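Local coordinates for protein ornithine decarboxylase (Entamoeba histolytica, PDB 4AIB) that probably catalyses the pyridoxal 5'-phosphate-dependent decarboxylation of L-ornithine to putrescine, the entry step of polyamine synthesis, as a homodimer, at residues A39-R51 and F226-E240. Sequence-based numbering, arbitrary orientation.
Sequences AVERWKKNMPTVR and FSQVAPFEEFAATIE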
ATOM      1  N   ALA A  39     -21.346  -6.810 -16.803  1.00 37.37           N
ATOM      2  CA  ALA A  39     -20.152  -6.159 -17.338  1.00 34.79           C
ATOM      3  C   ALA A  39     -19.515  -6.976 -18.463  1.00 34.12           C
ATOM      4  O   ALA A  39     -18.968  -6.411 -19.414  1.00 34.68           O
ATOM      5  CB  ALA A  39     -19.143  -5.902 -16.228  1.00 35.03           C
ATOM      6  N   VAL A  40     -19.593  -8.301 -18.345  1.00 32.76           N
ATOM      7  CA  VAL A  40     -19.020  -9.215 -19.337  1.00 32.35           C
ATOM      8  C   VAL A  40     -19.864  -9.253 -20.615  1.00 34.27           C
ATOM      9  O   VAL A  40     -19.327  -9.114 -21.718  1.00 36.17           O
ATOM     10  CB  VAL A  40     -18.829 -10.643 -18.763  1.00 30.88           C
ATOM     11  CG1 VAL A  40     -18.329 -11.604 -19.833  1.00 27.08           C
ATOM     12  CG2 VAL A  40     -17.855 -10.621 -17.593  1.00 29.91           C
ATOM     13  N   GLU A  41     -21.176  -9.428 -20.465  1.00 36.52           N
ATOM     14  CA  GLU A  41     -22.086  -9.470 -21.616  1.00 38.53           C
ATOM     15  C   GLU A  41     -22.215  -8.110 -22.314  1.00 39.15           C
ATOM     16  O   GLU A  41     -22.586  -8.045 -23.485  1.00 40.62           O
ATOM     17  CB  GLU A  41     -23.464 -10.032 -21.230  1.00 40.60           C
ATOM     18  CG  GLU A  41     -24.258  -9.201 -20.231  1.00 45.37           C
ATOM     19  CD  GLU A  41     -25.687  -9.690 -20.060  1.00 47.57           C
ATOM     20  OE1 GLU A  41     -26.428  -9.739 -21.066  1.00 48.35           O
ATOM     21  OE2 GLU A  41     -26.075 -10.014 -18.916  1.00 46.09           O
ATOM     22  N   ARG A  42     -21.904  -7.039 -21.586  1.00 38.52           N
ATOM     23  CA  ARG A  42     -21.833  -5.689 -22.148  1.00 38.07           C
ATOM     24  C   ARG A  42     -20.592  -5.554 -23.031  1.00 37.92           C
ATOM     25  O   ARG A  42     -20.636  -4.910 -24.081  1.00 37.57           O
ATOM     26  CB  ARG A  42     -21.797  -4.649 -21.025  1.00 37.35           C
ATOM     27  CG  ARG A  42     -21.876  -3.199 -21.477  1.00 37.12           C
ATOM     28  CD  ARG A  42     -21.519  -2.263 -20.332  1.00 39.18           C
ATOM     29  NE  ARG A  42     -21.610  -0.856 -20.717  1.00 40.22           N
ATOM     30  CZ  ARG A  42     -21.222   0.165 -19.955  1.00 38.80           C
ATOM     31  NH1 ARG A  42     -20.703  -0.049 -18.751  1.00 38.78           N
ATOM     32  NH2 ARG A  42     -21.351   1.407 -20.401  1.00 38.58           N
ATOM     33  N   TRP A  43     -19.492  -6.166 -22.591  1.00 36.18           N
ATOM     34  CA  TRP A  43     -18.233  -6.162 -23.332  1.00 35.69           C
ATOM     35  C   TRP A  43     -18.319  -6.998 -24.580  1.00 35.61           C
ATOM     36  O   TRP A  43     -17.895  -6.562 -25.652  1.00 34.52           O
ATOM     37  CB  TRP A  43     -17.091  -6.653 -22.442  1.00 37.95           C
ATOM     38  CG  TRP A  43     -15.744  -6.688 -23.129  1.00 41.42           C
ATOM     39  CD1 TRP A  43     -15.295  -7.607 -24.077  1.00 42.39           C
ATOM     40  CD2 TRP A  43     -14.617  -5.764 -22.936  1.00 42.62           C
ATOM     41  NE1 TRP A  43     -14.016  -7.318 -24.474  1.00 43.52           N
ATOM     42  CE2 TRP A  43     -13.548  -6.230 -23.829  1.00 43.29           C
ATOM     43  CE3 TRP A  43     -14.394  -4.642 -22.144  1.00 42.71           C
ATOM     44  CZ2 TRP A  43     -12.323  -5.585 -23.909  1.00 42.90           C
ATOM     45  CZ3 TRP A  43     -13.152  -3.999 -22.234  1.00 43.60           C
ATOM     46  CH2 TRP A  43     -12.144  -4.462 -23.096  1.00 43.43           C
ATOM     47  N   LYS A  44     -18.865  -8.207 -24.445  1.00 37.75           N
ATOM     48  CA  LYS A  44     -18.997  -9.146 -25.564  1.00 39.43           C
ATOM     49  C   LYS A  44     -19.935  -8.635 -26.659  1.00 39.16           C
ATOM     50  O   LYS A  44     -19.800  -9.012 -27.824  1.00 40.98           O
ATOM     51  CB  LYS A  44     -19.477 -10.514 -25.067  1.00 40.51           C
ATOM     52  CG  LYS A  44     -18.410 -11.339 -24.365  1.00 39.93           C
ATOM     53  CD  LYS A  44     -18.916 -12.739 -24.055  1.00 40.95           C
ATOM     54  CE  LYS A  44     -17.836 -13.601 -23.418  1.00 41.78           C
ATOM     55  NZ  LYS A  44     -16.763 -13.983 -24.378  1.00 41.27           N
ATOM     56  N   LYS A  45     -20.881  -7.783 -26.271  1.00 36.81           N
ATOM     57  CA  LYS A  45     -21.857  -7.212 -27.195  1.00 34.93           C
ATOM     58  C   LYS A  45     -21.258  -6.059 -28.002  1.00 33.80           C
ATOM     59  O   LYS A  45     -21.494  -5.946 -29.207  1.00 31.52           O
ATOM     60  CB  LYS A  45     -23.094  -6.738 -26.425  1.00 34.97           C
ATOM     61  CG  LYS A  45     -24.246  -6.256 -27.292  1.00 35.50           C
ATOM     62  CD  LYS A  45     -25.401  -5.766 -26.432  1.00 37.98           C
ATOM     63  CE  LYS A  45     -26.463  -5.068 -27.265  1.00 36.49           C
ATOM     64  NZ  LYS A  45     -25.996  -3.753 -27.787  1.00 35.47           N
ATOM     65  N   ASN A  46     -20.485  -5.209 -27.331  1.00 34.90           N
ATOM     66  CA  ASN A  46     -19.908  -4.025 -27.965  1.00 36.39           C
ATOM     67  C   ASN A  46     -18.550  -4.256 -28.625  1.00 36.22           C
ATOM     68  O   ASN A  46     -18.227  -3.612 -29.626  1.00 36.78           O
ATOM     69  CB  ASN A  46     -19.857  -2.859 -26.977  1.00 37.96           C
ATOM     70  CG  ASN A  46     -21.185  -2.134 -26.865  1.00 39.86           C
ATOM     71  OD1 ASN A  46     -21.617  -1.457 -27.800  1.00 37.60           O
ATOM     72  ND2 ASN A  46     -21.839  -2.272 -25.717  1.00 40.01           N
ATOM     73  N   MET A  47     -17.764  -5.172 -28.063  1.00 36.84           N
ATOM     74  CA  MET A  47     -16.480  -5.570 -28.646  1.00 37.47           C
ATOM     75  C   MET A  47     -16.445  -7.079 -28.915  1.00 37.59           C
ATOM     76  O   MET A  47     -15.904  -7.843 -28.109  1.00 38.92           O
ATOM     77  CB  MET A  47     -15.313  -5.155 -27.742  1.00 37.07           C
ATOM     78  CG  MET A  47     -15.108  -3.652 -27.639  1.00 41.87           C
ATOM     79  SD  MET A  47     -13.781  -3.173 -26.517  1.00 48.37           S
ATOM     80  CE  MET A  47     -12.349  -3.366 -27.574  1.00 46.24           C
ATOM     81  N   PRO A  48     -17.035  -7.516 -30.047  1.00 36.82           N
ATOM     82  CA  PRO A  48     -17.107  -8.941 -30.374  1.00 36.94           C
ATOM     83  C   PRO A  48     -15.770  -9.547 -30.806  1.00 36.22           C
ATOM     84  O   PRO A  48     -15.518 -10.722 -30.534  1.00 38.96           O
ATOM     85  CB  PRO A  48     -18.108  -8.989 -31.542  1.00 35.91           C
ATOM     86  CG  PRO A  48     -18.785  -7.659 -31.551  1.00 34.80           C
ATOM     87  CD  PRO A  48     -17.753  -6.703 -31.042  1.00 36.14           C
ATOM     88  N   THR A  49     -14.927  -8.753 -31.465  1.00 33.95           N
ATOM     89  CA  THR A  49     -13.659  -9.255 -32.008  1.00 34.37           C
ATOM     90  C   THR A  49     -12.491  -9.185 -31.017  1.00 32.66           C
ATOM     91  O   THR A  49     -11.420  -9.743 -31.274  1.00 31.87           O
ATOM     92  CB  THR A  49     -13.270  -8.543 -33.323  1.00 35.84           C
ATOM     93  OG1 THR A  49     -13.211  -7.127 -33.111  1.00 36.64           O
ATOM     94  CG2 THR A  49     -14.276  -8.854 -34.429  1.00 31.33           C
ATOM     95  N   VAL A  50     -12.702  -8.506 -29.890  1.00 30.89           N
ATOM     96  CA  VAL A  50     -11.667  -8.379 -28.861  1.00 28.73           C
ATOM     97  C   VAL A  50     -12.054  -9.149 -27.597  1.00 28.27           C
ATOM     98  O   VAL A  50     -12.991  -8.772 -26.887  1.00 27.00           O
ATOM     99  CB  VAL A  50     -11.358  -6.899 -28.524  1.00 26.52           C
ATOM    100  CG1 VAL A  50     -10.210  -6.803 -27.528  1.00 21.72           C
ATOM    101  CG2 VAL A  50     -11.024  -6.116 -29.786  1.00 25.03           C
ATOM    102  N   ARG A  51     -11.324 -10.231 -27.330  1.00 29.13           N
ATOM    103  CA  ARG A  51     -11.553 -11.061 -26.150  1.00 30.09           C
ATOM    104  C   ARG A  51     -10.888 -10.440 -24.918  1.00 29.59           C
ATOM    105  O   ARG A  51      -9.693 -10.133 -24.949  1.00 26.52           O
ATOM    106  CB  ARG A  51     -11.029 -12.483 -26.377  1.00 31.63           C
ATOM    107  CG  ARG A  51     -11.320 -13.441 -25.231  1.00 34.47           C
ATOM    108  CD  ARG A  51     -10.501 -14.715 -25.330  1.00 35.30           C
ATOM    109  NE  ARG A  51     -10.595 -15.505 -24.103  1.00 38.15           N
ATOM    110  CZ  ARG A  51     -10.046 -16.704 -23.927  1.00 38.86           C
ATOM    111  NH1 ARG A  51      -9.352 -17.280 -24.901  1.00 40.86           N
ATOM    112  NH2 ARG A  51     -10.195 -17.333 -22.769  1.00 39.84           N
ATOM    113  N   PHE A 226      -9.720   0.991 -19.373  1.00 50.80           N
ATOM    114  CA  PHE A 226     -11.123   1.093 -19.765  1.00 51.48           C
ATOM    115  C   PHE A 226     -11.963   1.698 -18.643  1.00 54.44           C
ATOM    116  O   PHE A 226     -11.471   1.892 -17.527  1.00 55.30           O
ATOM    117  CB  PHE A 226     -11.670  -0.275 -20.188  1.00 49.58           C
ATOM    118  CG  PHE A 226     -11.037  -0.817 -21.439  1.00 47.84           C
ATOM    119  CD1 PHE A 226     -11.522  -0.456 -22.693  1.00 47.03           C
ATOM    120  CD2 PHE A 226      -9.951  -1.682 -21.366  1.00 48.21           C
ATOM    121  CE1 PHE A 226     -10.937  -0.950 -23.848  1.00 47.40           C
ATOM    122  CE2 PHE A 226      -9.362  -2.179 -22.518  1.00 48.53           C
ATOM    123  CZ  PHE A 226      -9.855  -1.812 -23.760  1.00 49.38           C
ATOM    124  N   SER A 227     -13.226   1.995 -18.951  1.00 56.48           N
ATOM    125  CA  SER A 227     -14.128   2.732 -18.053  1.00 59.55           C
ATOM    126  C   SER A 227     -13.548   4.088 -17.623  1.00 60.44           C
ATOM    127  O   SER A 227     -13.975   4.675 -16.627  1.00 60.78           O
ATOM    128  CB  SER A 227     -14.545   1.882 -16.839  1.00 59.69           C
ATOM    129  OG  SER A 227     -13.492   1.751 -15.900  1.00 60.01           O
ATOM    130  N   GLN A 228     -12.564   4.565 -18.385  1.00 61.63           N
ATOM    131  CA  GLN A 228     -11.999   5.897 -18.203  1.00 62.09           C
ATOM    132  C   GLN A 228     -12.389   6.769 -19.395  1.00 61.50           C
ATOM    133  O   GLN A 228     -12.250   7.995 -19.359  1.00 60.07           O
ATOM    134  CB  GLN A 228     -10.480   5.827 -18.041  1.00 63.10           C
ATOM    135  CG  GLN A 228      -9.909   6.889 -17.108  1.00 66.61           C
ATOM    136  CD  GLN A 228     -10.437   6.781 -15.685  1.00 68.13           C
ATOM    137  OE1 GLN A 228     -11.011   7.732 -15.153  1.00 67.74           O
ATOM    138  NE2 GLN A 228     -10.251   5.619 -15.065  1.00 67.93           N
ATOM    139  N   VAL A 229     -12.866   6.113 -20.450  1.00 61.42           N
ATOM    140  CA  VAL A 229     -13.563   6.774 -21.546  1.00 61.23           C
ATOM    141  C   VAL A 229     -15.050   6.460 -21.356  1.00 61.47           C
ATOM    142  O   VAL A 229     -15.514   5.365 -21.684  1.00 61.36           O
ATOM    143  CB  VAL A 229     -13.059   6.305 -22.931  1.00 60.36           C
ATOM    144  CG1 VAL A 229     -13.657   7.169 -24.033  1.00 59.11           C
ATOM    145  CG2 VAL A 229     -11.539   6.352 -22.998  1.00 60.52           C
ATOM    146  N   ALA A 230     -15.778   7.437 -20.817  1.00 63.16           N
ATOM    147  CA  ALA A 230     -17.120   7.237 -20.240  1.00 63.34           C
ATOM    148  C   ALA A 230     -18.202   6.586 -21.109  1.00 61.67           C
ATOM    149  O   ALA A 230     -18.853   5.642 -20.653  1.00 63.83           O
ATOM    150  CB  ALA A 230     -17.642   8.533 -19.631  1.00 65.47           C
ATOM    151  N   PRO A 231     -18.417   7.083 -22.348  1.00 57.31           N
ATOM    152  CA  PRO A 231     -19.538   6.534 -23.116  1.00 54.02           C
ATOM    153  C   PRO A 231     -19.214   5.173 -23.733  1.00 53.01           C
ATOM    154  O   PRO A 231     -19.490   4.952 -24.912  1.00 54.40           O
ATOM    155  CB  PRO A 231     -19.770   7.588 -24.216  1.00 53.54           C
ATOM    156  CG  PRO A 231     -18.777   8.679 -23.976  1.00 54.63           C
ATOM    157  CD  PRO A 231     -17.694   8.104 -23.122  1.00 54.68           C
ATOM    158  N   PHE A 232     -18.653   4.278 -22.913  1.00 51.28           N
ATOM    159  CA  PHE A 232     -18.186   2.934 -23.295  1.00 49.26           C
ATOM    160  C   PHE A 232     -18.765   2.332 -24.579  1.00 49.50           C
ATOM    161  O   PHE A 232     -18.021   1.793 -25.400  1.00 49.48           O
ATOM    162  CB  PHE A 232     -18.372   1.960 -22.121  1.00 45.67           C
ATOM    163  CG  PHE A 232     -17.913   0.558 -22.410  1.00 41.99           C
ATOM    164  CD1 PHE A 232     -16.559   0.238 -22.401  1.00 39.53           C
ATOM    165  CD2 PHE A 232     -18.835  -0.448 -22.680  1.00 40.22           C
ATOM    166  CE1 PHE A 232     -16.134  -1.055 -22.667  1.00 38.28           C
ATOM    167  CE2 PHE A 232     -18.417  -1.742 -22.946  1.00 38.23           C
ATOM    168  CZ  PHE A 232     -17.064  -2.046 -22.939  1.00 36.79           C
ATOM    169  N   GLU A 233     -20.087   2.416 -24.733  1.00 48.87           N
ATOM    170  CA  GLU A 233     -20.783   1.934 -25.931  1.00 47.20           C
ATOM    171  C   GLU A 233     -20.183   2.546 -27.201  1.00 45.15           C
ATOM    172  O   GLU A 233     -20.001   1.858 -28.208  1.00 45.10           O
ATOM    173  CB  GLU A 233     -22.283   2.258 -25.860  1.00 48.14           C
ATOM    174  CG  GLU A 233     -22.898   2.241 -24.463  1.00 50.57           C
ATOM    175  CD  GLU A 233     -23.085   0.844 -23.892  1.00 52.89           C
ATOM    176  OE1 GLU A 233     -23.513  -0.064 -24.634  1.00 53.38           O
ATOM    177  OE2 GLU A 233     -22.817   0.660 -22.687  1.00 54.04           O
ATOM    178  N   GLU A 234     -19.876   3.840 -27.131  1.00 42.31           N
ATOM    179  CA  GLU A 234     -19.276   4.587 -28.235  1.00 39.64           C
ATOM    180  C   GLU A 234     -17.775   4.323 -28.364  1.00 39.84           C
ATOM    181  O   GLU A 234     -17.258   4.201 -29.476  1.00 41.05           O
ATOM    182  CB  GLU A 234     -19.521   6.088 -28.060  1.00 38.13           C
ATOM    183  CG  GLU A 234     -20.983   6.502 -28.105  1.00 36.88           C
ATOM    184  CD  GLU A 234     -21.171   8.004 -28.220  1.00 35.92           C
ATOM    185  OE1 GLU A 234     -20.408   8.765 -27.586  1.00 35.64           O
ATOM    186  OE2 GLU A 234     -22.096   8.423 -28.945  1.00 34.22           O
ATOM    187  N   PHE A 235     -17.087   4.247 -27.226  1.00 37.79           N
ATOM    188  CA  PHE A 235     -15.647   3.985 -27.190  1.00 36.96           C
ATOM    189  C   PHE A 235     -15.317   2.601 -27.745  1.00 36.47           C
ATOM    190  O   PHE A 235     -14.290   2.418 -28.401  1.00 37.01           O
ATOM    191  CB  PHE A 235     -15.107   4.146 -25.762  1.00 37.35           C
ATOM    192  CG  PHE A 235     -13.633   3.859 -25.621  1.00 39.03           C
ATOM    193  CD1 PHE A 235     -12.693   4.540 -26.392  1.00 39.46           C
ATOM    194  CD2 PHE A 235     -13.184   2.920 -24.699  1.00 39.67           C
ATOM    195  CE1 PHE A 235     -11.338   4.278 -26.255  1.00 39.46           C
ATOM    196  CE2 PHE A 235     -11.830   2.656 -24.556  1.00 40.21           C
ATOM    197  CZ  PHE A 235     -10.907   3.336 -25.334  1.00 39.36           C
ATOM    198  N   ALA A 236     -16.198   1.639 -27.480  1.00 34.97           N
ATOM    199  CA  ALA A 236     -16.060   0.280 -27.994  1.00 33.48           C
ATOM    200  C   ALA A 236     -16.355   0.218 -29.488  1.00 32.51           C
ATOM    201  O   ALA A 236     -15.800  -0.618 -30.202  1.00 32.66           O
ATOM    202  CB  ALA A 236     -16.974  -0.665 -27.233  1.00 34.26           C
ATOM    203  N   ALA A 237     -17.234   1.106 -29.950  1.00 30.31           N
ATOM    204  CA  ALA A 237     -17.582   1.197 -31.365  1.00 28.41           C
ATOM    205  C   ALA A 237     -16.430   1.761 -32.194  1.00 28.94           C
ATOM    206  O   ALA A 237     -16.235   1.353 -33.339  1.00 29.77           O
ATOM    207  CB  ALA A 237     -18.839   2.031 -31.554  1.00 24.58           C
ATOM    208  N   THR A 238     -15.671   2.689 -31.611  1.00 28.79           N
ATOM    209  CA  THR A 238     -14.532   3.311 -32.294  1.00 27.79           C
ATOM    210  C   THR A 238     -13.361   2.346 -32.457  1.00 29.39           C
ATOM    211  O   THR A 238     -12.735   2.304 -33.519  1.00 31.88           O
ATOM    212  CB  THR A 238     -14.039   4.591 -31.585  1.00 26.82           C
ATOM    213  OG1 THR A 238     -13.747   4.301 -30.213  1.00 21.50           O
ATOM    214  CG2 THR A 238     -15.085   5.694 -31.661  1.00 25.69           C
ATOM    215  N   ILE A 239     -13.068   1.581 -31.405  1.00 28.33           N
ATOM    216  CA  ILE A 239     -12.017   0.562 -31.448  1.00 28.05           C
ATOM    217  C   ILE A 239     -12.387  -0.523 -32.461  1.00 27.01           C
ATOM    218  O   ILE A 239     -11.543  -0.965 -33.241  1.00 26.01           O
ATOM    219  CB  ILE A 239     -11.760  -0.073 -30.059  1.00 20.00           C
ATOM    220  CG1 ILE A 239     -11.413   1.004 -29.025  1.00 20.00           C
ATOM    221  CG2 ILE A 239     -10.638  -1.105 -30.130  1.00 20.00           C
ATOM    222  CD1 ILE A 239     -11.549   0.546 -27.587  1.00 20.00           C
ATOM    223  N   GLU A 240     -13.657  -0.924 -32.445  1.00 28.27           N
ATOM    224  CA  GLU A 240     -14.191  -1.939 -33.354  1.00 27.90           C
ATOM    225  C   GLU A 240     -14.114  -1.505 -34.819  1.00 27.82           C
ATOM    226  O   GLU A 240     -13.835  -2.321 -35.700  1.00 28.49           O
ATOM    227  CB  GLU A 240     -15.640  -2.267 -32.978  1.00 26.04           C
ATOM    228  CG  GLU A 240     -16.193  -3.544 -33.593  1.00 24.74           C
ATOM    229  CD  GLU A 240     -15.488  -4.795 -33.100  1.00 26.98           C
ATOM    230  OE1 GLU A 240     -15.136  -4.862 -31.901  1.00 24.95           O
ATOM    231  OE2 GLU A 240     -15.294  -5.716 -33.919  1.00 28.40           O
TER
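Arg42 grips Glu233 side-on: NE and NH2 both donate to the single oxygen OE2, NE standing 2.8 Å from it. Guanidinium and carboxylate are nearly coplanar, and both bonds are bent. The arginine chain, extended from CG to NE, also runs past Phe232, whose CD2 lies over one guanidinium face, 3.4 Å from NE. Trp43 turns its edge to the face of Phe226; CH2 sits above the ring centre, the planes meet at 76°, and the centroids are 4.8 Å apart, a T-shaped pair. Its indole is fixed in rotation by NE1, which donates to Val50 O. Asn46 supplies the second hold on Glu233, ND2 reaching OE1 at 3.0 Å from above the carboxylate plane, while its CB packs on Ala236 CB. With the helix ended, Met47 lays CG against Ala236 CB (3.5 Å); the bend at chi3 carries CE to Ile239 CG2, 3.8 Å away. Pro48 CD rests beside Glu240 OE1, and Thr49 OG1 bonds to Glu240 OE2 at 2.6 Å on its syn side. The axes of 39-46 and 232-240 approach to 10.0 Å at 39°. These segments belong to helices 33-46 and 232-245, on the outside of the TIM-type barrel, whose parallel strands 50-55 and 253-256 are adjacent; Tyr261 stacks on Phe232 and also meets Trp43. The chemistry is therefore divided: an apolar centre of aromatic rings, methionine and alanine is flanked by two carboxylates, Glu233 engaged through both oxygens, where the arginine's charge would probably stabilise its ionised form.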